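Local structure of trans-isoprenyl diphosphate synthase (3OYR) at the interface of chains A and B. The protein joins isopentenyl diphosphate units to an allylic diphosphate to build trans-polyprenyl diphosphates, probably octaprenyl diphosphate for the side chains of isoprenoid quinones. Coordinates in Å, arbitrary orientation; residue numbers count along the deposited sequence, not the author numbering. Chains: chain A/B, Trans-isoprenyl diphosphate synthase.

Contact 1: the interface of chains A and B. Residues chain A 165, 168-169, 172; chain B 50-53.
B:Val50 presses its forked side chain against the C-terminal turns of helix 150-172 of chain A, an apolar patch of the interface between the two chains. Its two methyls divide the work. B:Val50 CG1 reaches the methyl CG1 of A:Val168 at 3.7 Å and also packs against the backbone of A:Leu169. B:Val50 CG2 lies 3.7 Å from the backbone O of A:Glu165, one turn earlier. B:Ile53 crosses A:Glu165 at about a right angle, its CD1 3.7 Å from the methylene CG of A:Glu165, while B:Ile53 CG1 meets CG1 of A:Val168 at 3.7 Å. On the other flank, CG of A:Met172 sits between its backbone N and carbonyl carbon (chi1 62°), which carries the thioether SD of A:Met172 against both B:Val50 CG1 and B:Ile52 CG1, each at 3.8 Å. A:Met172 and B:Ile52 run past each other in opposite directions, bringing the terminal methyl CD1 of B:Ile52 to 3.7 Å from CB of A:Met172. The loop of B:Val50 and B:Ala51 leads directly into helix 52-61, whose first turn presents both isoleucines to chain A; at this junction the backbone N of B:Ala51 lies 4.3 Å from SD of A:Met172.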
loop_
_atom_site.group_PDB
_atom_site.type_symbol
_atom_site.label_atom_id
_atom_site.label_comp_id
_atom_site.label_asym_id
_atom_site.label_seq_id
_atom_site.Cartn_x
_atom_site.Cartn_y
_atom_site.Cartn_z
ATOM N N GLU A 165 5.208 -4.856 -9.470
ATOM C CA GLU A 165 5.559 -6.047 -10.270
ATOM C C GLU A 165 7.069 -6.176 -10.466
ATOM O O GLU A 165 7.632 -7.267 -10.304
ATOM C CB GLU A 165 4.866 -6.053 -11.624
ATOM C CG GLU A 165 3.375 -6.249 -11.540
ATOM C CD GLU A 165 2.677 -6.114 -12.883
ATOM O OE1 GLU A 165 1.885 -7.017 -13.223
ATOM O OE2 GLU A 165 2.910 -5.114 -13.598
ATOM N N VAL A 168 8.637 -7.364 -7.106
ATOM C CA VAL A 168 8.352 -8.783 -6.886
ATOM C C VAL A 168 9.240 -9.658 -7.799
ATOM O O VAL A 168 9.841 -10.634 -7.333
ATOM C CB VAL A 168 6.837 -9.108 -7.048
ATOM C CG1 VAL A 168 6.579 -10.588 -6.922
ATOM C CG2 VAL A 168 6.015 -8.395 -5.985
ATOM N N LEU A 169 9.351 -9.281 -9.075
ATOM C CA LEU A 169 10.189 -10.000 -10.052
ATOM C C LEU A 169 11.668 -10.029 -9.652
ATOM O O LEU A 169 12.325 -11.056 -9.769
ATOM C CB LEU A 169 10.031 -9.385 -11.458
ATOM C CG LEU A 169 10.628 -10.037 -12.724
ATOM C CD1 LEU A 169 10.250 -11.507 -12.909
ATOM C CD2 LEU A 169 10.209 -9.240 -13.977
ATOM N N MET A 172 12.092 -12.597 -6.765
ATOM C CA MET A 172 12.079 -13.991 -7.240
ATOM C C MET A 172 13.235 -14.318 -8.201
ATOM O O MET A 172 13.408 -15.475 -8.583
ATOM C CB MET A 172 10.710 -14.437 -7.803
ATOM C CG MET A 172 10.169 -13.702 -9.033
ATOM S SD MET A 172 8.484 -14.222 -9.531
ATOM C CE MET A 172 8.818 -15.560 -10.672
ATOM N N VAL B 50 4.282 -11.719 -13.529
ATOM C CA VAL B 50 5.157 -12.071 -12.411
ATOM C C VAL B 50 4.395 -13.075 -11.529
ATOM O O VAL B 50 3.492 -12.698 -10.774
ATOM C CB VAL B 50 5.566 -10.806 -11.626
ATOM C CG1 VAL B 50 6.585 -11.138 -10.573
ATOM C CG2 VAL B 50 6.107 -9.747 -12.571
ATOM N N ALA B 51 4.765 -14.352 -11.637
ATOM C CA ALA B 51 3.901 -15.469 -11.201
ATOM C C ALA B 51 3.584 -15.548 -9.690
ATOM O O ALA B 51 2.507 -16.027 -9.308
ATOM C CB ALA B 51 4.467 -16.806 -11.712
ATOM N N ILE B 52 4.522 -15.087 -8.853
ATOM C CA ILE B 52 4.351 -15.041 -7.390
ATOM C C ILE B 52 3.117 -14.205 -6.996
ATOM O O ILE B 52 2.363 -14.579 -6.086
ATOM C CB ILE B 52 5.643 -14.516 -6.684
ATOM C CG1 ILE B 52 6.659 -15.659 -6.504
ATOM C CG2 ILE B 52 5.332 -13.872 -5.318
ATOM C CD1 ILE B 52 7.850 -15.320 -5.589
ATOM N N ILE B 53 2.906 -13.102 -7.720
ATOM C CA ILE B 53 1.802 -12.186 -7.446
ATOM C C ILE B 53 0.415 -12.872 -7.414
ATOM O O ILE B 53 -0.192 -12.892 -6.348
ATOM C CB ILE B 53 1.847 -10.912 -8.335
ATOM C CG1 ILE B 53 3.034 -10.034 -7.958
ATOM C CG2 ILE B 53 0.583 -10.133 -8.182
ATOM C CD1 ILE B 53 3.323 -8.925 -8.968
#

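Contact 2: the interface of chains A and B. Residues chain A 104, 107-108, 119, 167, 171; chain B 127-128, 131.
A:Leu171 lies across one face of the B:Gln128 carboxamide: CB of A:Leu171 stands above the amide nitrogen NE2 of B:Gln128 at 3.4 Å, and its methyl CD2 stands above the amide carbon CD at 4.0 Å. The two side chains pass in opposite directions, and a bend at chi2 (-68°) of B:Gln128 swings the amide round beside the leucine. The carboxylate of A:Glu167 is the second flat group. Methyl CD2 of B:Leu131 approaches from above its plane, 3.9 Å from OE2 of A:Glu167, and the two side chains cross at about a right angle. The other methyl of B:Leu131, CD1, rests 3.7 Å from the backbone O of A:Glu167. B:Leu131 thus straddles the backbone and side chain of a single residue. Between these contacts, CB of B:Ala127 meets CD2 of A:Leu171 at 3.6 Å, so this methyl touches both B:Ala127 and B:Gln128. In the first turn of helix 126-147, the backbone N of B:Ala127 and water 1 are 3.1 Å apart, in bonding range, and the water also lies 2.8 Å from the carbonyl O of A:Ala119; that residue is poorly ordered, making the bridge tentative. A:Val107 and A:Val108 lie loosely against B:Ala127, and the backbone O of A:His104 is near CD2 of B:Leu131. The valines lie within the first aspartate-rich DDxxD motif, which A:His104 immediately precedes. Its aspartates Asp105 and Asp109 bind calcium in this protein, so the partner chain probably helps support the metal-binding loop.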
loop_
_atom_site.group_PDB
_atom_site.type_symbol
_atom_site.label_atom_id
_atom_site.label_comp_id
_atom_site.label_asym_id
_atom_site.label_seq_id
_atom_site.Cartn_x
_atom_site.Cartn_y
_atom_site.Cartn_z
ATOM N N HIS A 104 9.566 0.083 1.831
ATOM C CA HIS A 104 9.167 -1.303 1.694
ATOM C C HIS A 104 10.273 -2.220 1.177
ATOM O O HIS A 104 10.058 -3.421 1.049
ATOM C CB HIS A 104 7.911 -1.395 0.834
ATOM C CG HIS A 104 6.664 -0.987 1.556
ATOM N ND1 HIS A 104 5.411 -1.116 1.003
ATOM C CD2 HIS A 104 6.475 -0.474 2.795
ATOM C CE1 HIS A 104 4.502 -0.703 1.869
ATOM N NE2 HIS A 104 5.122 -0.299 2.962
ATOM N N VAL A 107 12.965 -4.245 4.317
ATOM C CA VAL A 107 12.056 -4.901 5.273
ATOM C C VAL A 107 12.493 -6.291 5.795
ATOM O O VAL A 107 12.218 -6.629 6.958
ATOM C CB VAL A 107 10.577 -4.833 4.729
ATOM C CG1 VAL A 107 9.790 -6.137 4.894
ATOM C CG2 VAL A 107 9.857 -3.651 5.326
ATOM N N VAL A 108 13.173 -7.058 4.934
ATOM C CA VAL A 108 13.819 -8.357 5.257
ATOM C C VAL A 108 12.970 -9.340 6.084
ATOM O O VAL A 108 11.873 -9.735 5.679
ATOM C CB VAL A 108 15.250 -8.164 5.879
ATOM C CG1 VAL A 108 15.861 -9.499 6.310
ATOM C CG2 VAL A 108 16.176 -7.451 4.891
ATOM N N ALA A 119 12.285 -15.286 4.593
ATOM C CA ALA A 119 12.504 -14.403 5.739
ATOM C C ALA A 119 11.138 -13.961 6.276
ATOM O O ALA A 119 10.539 -13.005 5.772
ATOM C CB ALA A 119 13.371 -13.199 5.347
ATOM N N GLU A 167 9.468 -5.031 -8.526
ATOM C CA GLU A 167 10.064 -5.393 -7.252
ATOM C C GLU A 167 9.830 -6.833 -6.825
ATOM O O GLU A 167 10.728 -7.450 -6.239
ATOM C CB GLU A 167 9.591 -4.434 -6.171
ATOM C CG GLU A 167 10.497 -3.234 -6.048
ATOM C CD GLU A 167 9.836 -2.081 -5.356
ATOM O OE1 GLU A 167 10.556 -1.126 -4.982
ATOM O OE2 GLU A 167 8.600 -2.129 -5.190
ATOM N N LEU A 171 12.882 -9.886 -6.702
ATOM C CA LEU A 171 13.075 -10.715 -5.532
ATOM C C LEU A 171 12.972 -12.209 -5.834
ATOM O O LEU A 171 13.718 -13.002 -5.249
ATOM C CB LEU A 171 12.130 -10.294 -4.417
ATOM C CG LEU A 171 12.785 -10.381 -3.040
ATOM C CD1 LEU A 171 13.983 -9.413 -2.922
ATOM C CD2 LEU A 171 11.747 -10.116 -1.975
ATOM N N ALA B 127 8.785 -10.069 2.862
ATOM C CA ALA B 127 9.016 -9.079 1.810
ATOM C C ALA B 127 7.996 -9.216 0.687
ATOM O O ALA B 127 7.356 -8.217 0.305
ATOM C CB ALA B 127 10.442 -9.181 1.270
ATOM N N GLN B 128 7.815 -10.449 0.204
ATOM C CA GLN B 128 6.862 -10.722 -0.867
ATOM C C GLN B 128 5.413 -10.432 -0.479
ATOM O O GLN B 128 4.666 -9.890 -1.295
ATOM C CB GLN B 128 7.014 -12.141 -1.454
ATOM C CG GLN B 128 8.320 -12.407 -2.263
ATOM C CD GLN B 128 8.439 -11.640 -3.597
ATOM O OE1 GLN B 128 7.828 -10.591 -3.791
ATOM N NE2 GLN B 128 9.250 -12.173 -4.514
ATOM N N LEU B 131 5.141 -6.659 -0.668
ATOM C CA LEU B 131 5.137 -6.246 -2.085
ATOM C C LEU B 131 3.864 -6.595 -2.867
ATOM O O LEU B 131 3.394 -5.784 -3.686
ATOM C CB LEU B 131 6.397 -6.745 -2.807
ATOM C CG LEU B 131 7.773 -6.270 -2.303
ATOM C CD1 LEU B 131 8.902 -6.938 -3.089
ATOM C CD2 LEU B 131 7.917 -4.750 -2.339
HETATM O O HOH W 1 10.943 -12.345 3.055
#

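Contact 3: the interface of chains A and B. Residues chain A 135, 138-139, 142; chain B 157-158, 160-161.
B:Arg161 bends at chi2 (-104°) and chi3 (-58°) to turn its guanidinium edge toward A:Glu142, whose chain runs extended beyond CG across the interface. This salt bridge joins helix 126-145 of chain A to helix 150-173 of chain B in the all-helical fold of the FPP/GGPP synthase family. The grip is side-on: B:Arg161 NE donates to OE2 of A:Glu142 at 2.9 Å, and B:Arg161 NH2 to OE1 of A:Glu142 at 2.9 Å. OE1 takes the NH2 bond on its syn lone pair, in the guanidinium plane. Carboxylate and guanidinium are nearly coplanar, 24° apart, so the paired bonds limit rotation of both groups. A:Arg139, which also touches B:Arg161, steadies the acceptor from within its own helix: its NH2 reaches OE2 of A:Glu142 at 2.9 Å, from above the carboxylate on the face opposite B:Arg161 NE. Two arginines sharing one carboxylate would probably favour its ionised form. The aliphatic part of B:Arg161 is packed too, with CG 3.8 Å from CD of A:Arg139 and 3.9 Å from the ring carbon CE1 of A:Phe135. At the root of the side chain, CB of A:Ala138 lies 3.5 Å from CA of B:Arg161, and CG of A:Glu142 packs on CB of B:Ala157.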
loop_
_atom_site.group_PDB
_atom_site.type_symbol
_atom_site.label_atom_id
_atom_site.label_comp_id
_atom_site.label_asym_id
_atom_site.label_seq_id
_atom_site.Cartn_x
_atom_site.Cartn_y
_atom_site.Cartn_z
ATOM N N PHE A 135 1.143 4.699 4.576
ATOM C CA PHE A 135 0.713 6.079 4.750
ATOM C C PHE A 135 1.114 6.943 3.550
ATOM O O PHE A 135 0.263 7.622 2.955
ATOM C CB PHE A 135 1.296 6.635 6.076
ATOM C CG PHE A 135 1.085 8.120 6.274
ATOM C CD1 PHE A 135 -0.021 8.584 6.988
ATOM C CD2 PHE A 135 1.999 9.055 5.748
ATOM C CE1 PHE A 135 -0.226 9.960 7.187
ATOM C CE2 PHE A 135 1.800 10.422 5.931
ATOM C CZ PHE A 135 0.687 10.879 6.654
ATOM N N ALA A 138 -0.620 6.199 0.224
ATOM C CA ALA A 138 -1.972 6.758 0.263
ATOM C C ALA A 138 -2.021 8.277 0.208
ATOM O O ALA A 138 -2.888 8.829 -0.482
ATOM C CB ALA A 138 -2.736 6.240 1.477
ATOM N N ARG A 139 -1.124 8.944 0.935
ATOM C CA ARG A 139 -0.990 10.410 0.898
ATOM C C ARG A 139 -0.707 10.912 -0.511
ATOM O O ARG A 139 -1.225 11.968 -0.918
ATOM C CB ARG A 139 0.157 10.926 1.794
ATOM C CG ARG A 139 -0.182 11.534 3.161
ATOM C CD ARG A 139 -1.531 12.206 3.256
ATOM N NE ARG A 139 -1.537 13.470 3.986
ATOM C CZ ARG A 139 -2.566 14.317 3.985
ATOM N NH1 ARG A 139 -2.488 15.467 4.640
ATOM N NH2 ARG A 139 -3.683 14.020 3.321
ATOM N N GLU A 142 -3.954 10.967 -2.337
ATOM C CA GLU A 142 -4.742 12.131 -1.850
ATOM C C GLU A 142 -4.250 13.448 -2.460
ATOM O O GLU A 142 -5.042 14.318 -2.847
ATOM C CB GLU A 142 -4.647 12.245 -0.328
ATOM C CG GLU A 142 -5.374 11.163 0.442
ATOM C CD GLU A 142 -5.372 11.464 1.930
ATOM O OE1 GLU A 142 -6.409 11.906 2.478
ATOM O OE2 GLU A 142 -4.310 11.280 2.557
ATOM N N ALA B 157 -8.816 6.890 -1.101
ATOM C CA ALA B 157 -7.439 7.359 -0.833
ATOM C C ALA B 157 -7.297 7.806 0.630
ATOM O O ALA B 157 -6.367 7.385 1.354
ATOM C CB ALA B 157 -7.054 8.497 -1.769
ATOM N N ARG B 158 -8.261 8.612 1.060
ATOM C CA ARG B 158 -8.336 9.094 2.423
ATOM C C ARG B 158 -8.455 7.913 3.378
ATOM O O ARG B 158 -7.669 7.807 4.331
ATOM C CB ARG B 158 -9.506 10.083 2.605
ATOM C CG ARG B 158 -9.552 10.615 4.054
ATOM C CD ARG B 158 -10.774 11.446 4.431
ATOM N NE ARG B 158 -10.869 11.497 5.903
ATOM C CZ ARG B 158 -11.549 10.627 6.662
ATOM N NH1 ARG B 158 -11.545 10.759 7.980
ATOM N NH2 ARG B 158 -12.234 9.620 6.117
ATOM N N SER B 160 -7.533 4.853 2.996
ATOM C CA SER B 160 -6.292 4.090 3.032
ATOM C C SER B 160 -5.205 4.753 3.864
ATOM O O SER B 160 -4.413 4.055 4.521
ATOM C CB SER B 160 -5.753 3.822 1.633
ATOM O OG SER B 160 -6.720 3.164 0.843
ATOM N N ARG B 161 -5.176 6.084 3.848
ATOM C CA ARG B 161 -4.218 6.840 4.635
ATOM C C ARG B 161 -4.535 6.693 6.118
ATOM O O ARG B 161 -3.636 6.486 6.934
ATOM C CB ARG B 161 -4.239 8.304 4.196
ATOM C CG ARG B 161 -3.241 9.223 4.901
ATOM C CD ARG B 161 -3.947 10.091 5.932
ATOM N NE ARG B 161 -5.003 10.904 5.312
ATOM C CZ ARG B 161 -5.903 11.609 5.986
ATOM N NH1 ARG B 161 -5.909 11.591 7.314
ATOM N NH2 ARG B 161 -6.805 12.321 5.332
#

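Contacts 1 and 2 share helix 150-172 of chain A, and their C-alpha centres lie about 11 Å apart: A:Val168 and A:Met172 serve contact 1, while their sequence neighbours A:Glu167 and A:Leu171 serve contact 2. Contact 3, centred about 25 Å from contact 1 and 21 Å from contact 2, pairs the same two helices as contact 2 with the chains exchanged, whereas contact 1 sets helix 150-172 against the loop and helix 52-61 of the partner. Two-fold symmetry repeats every patch. Contact 3 adds a charged anchor to mostly apolar packing. Such pairing is typical of the family, and this dimer is probably the biological one.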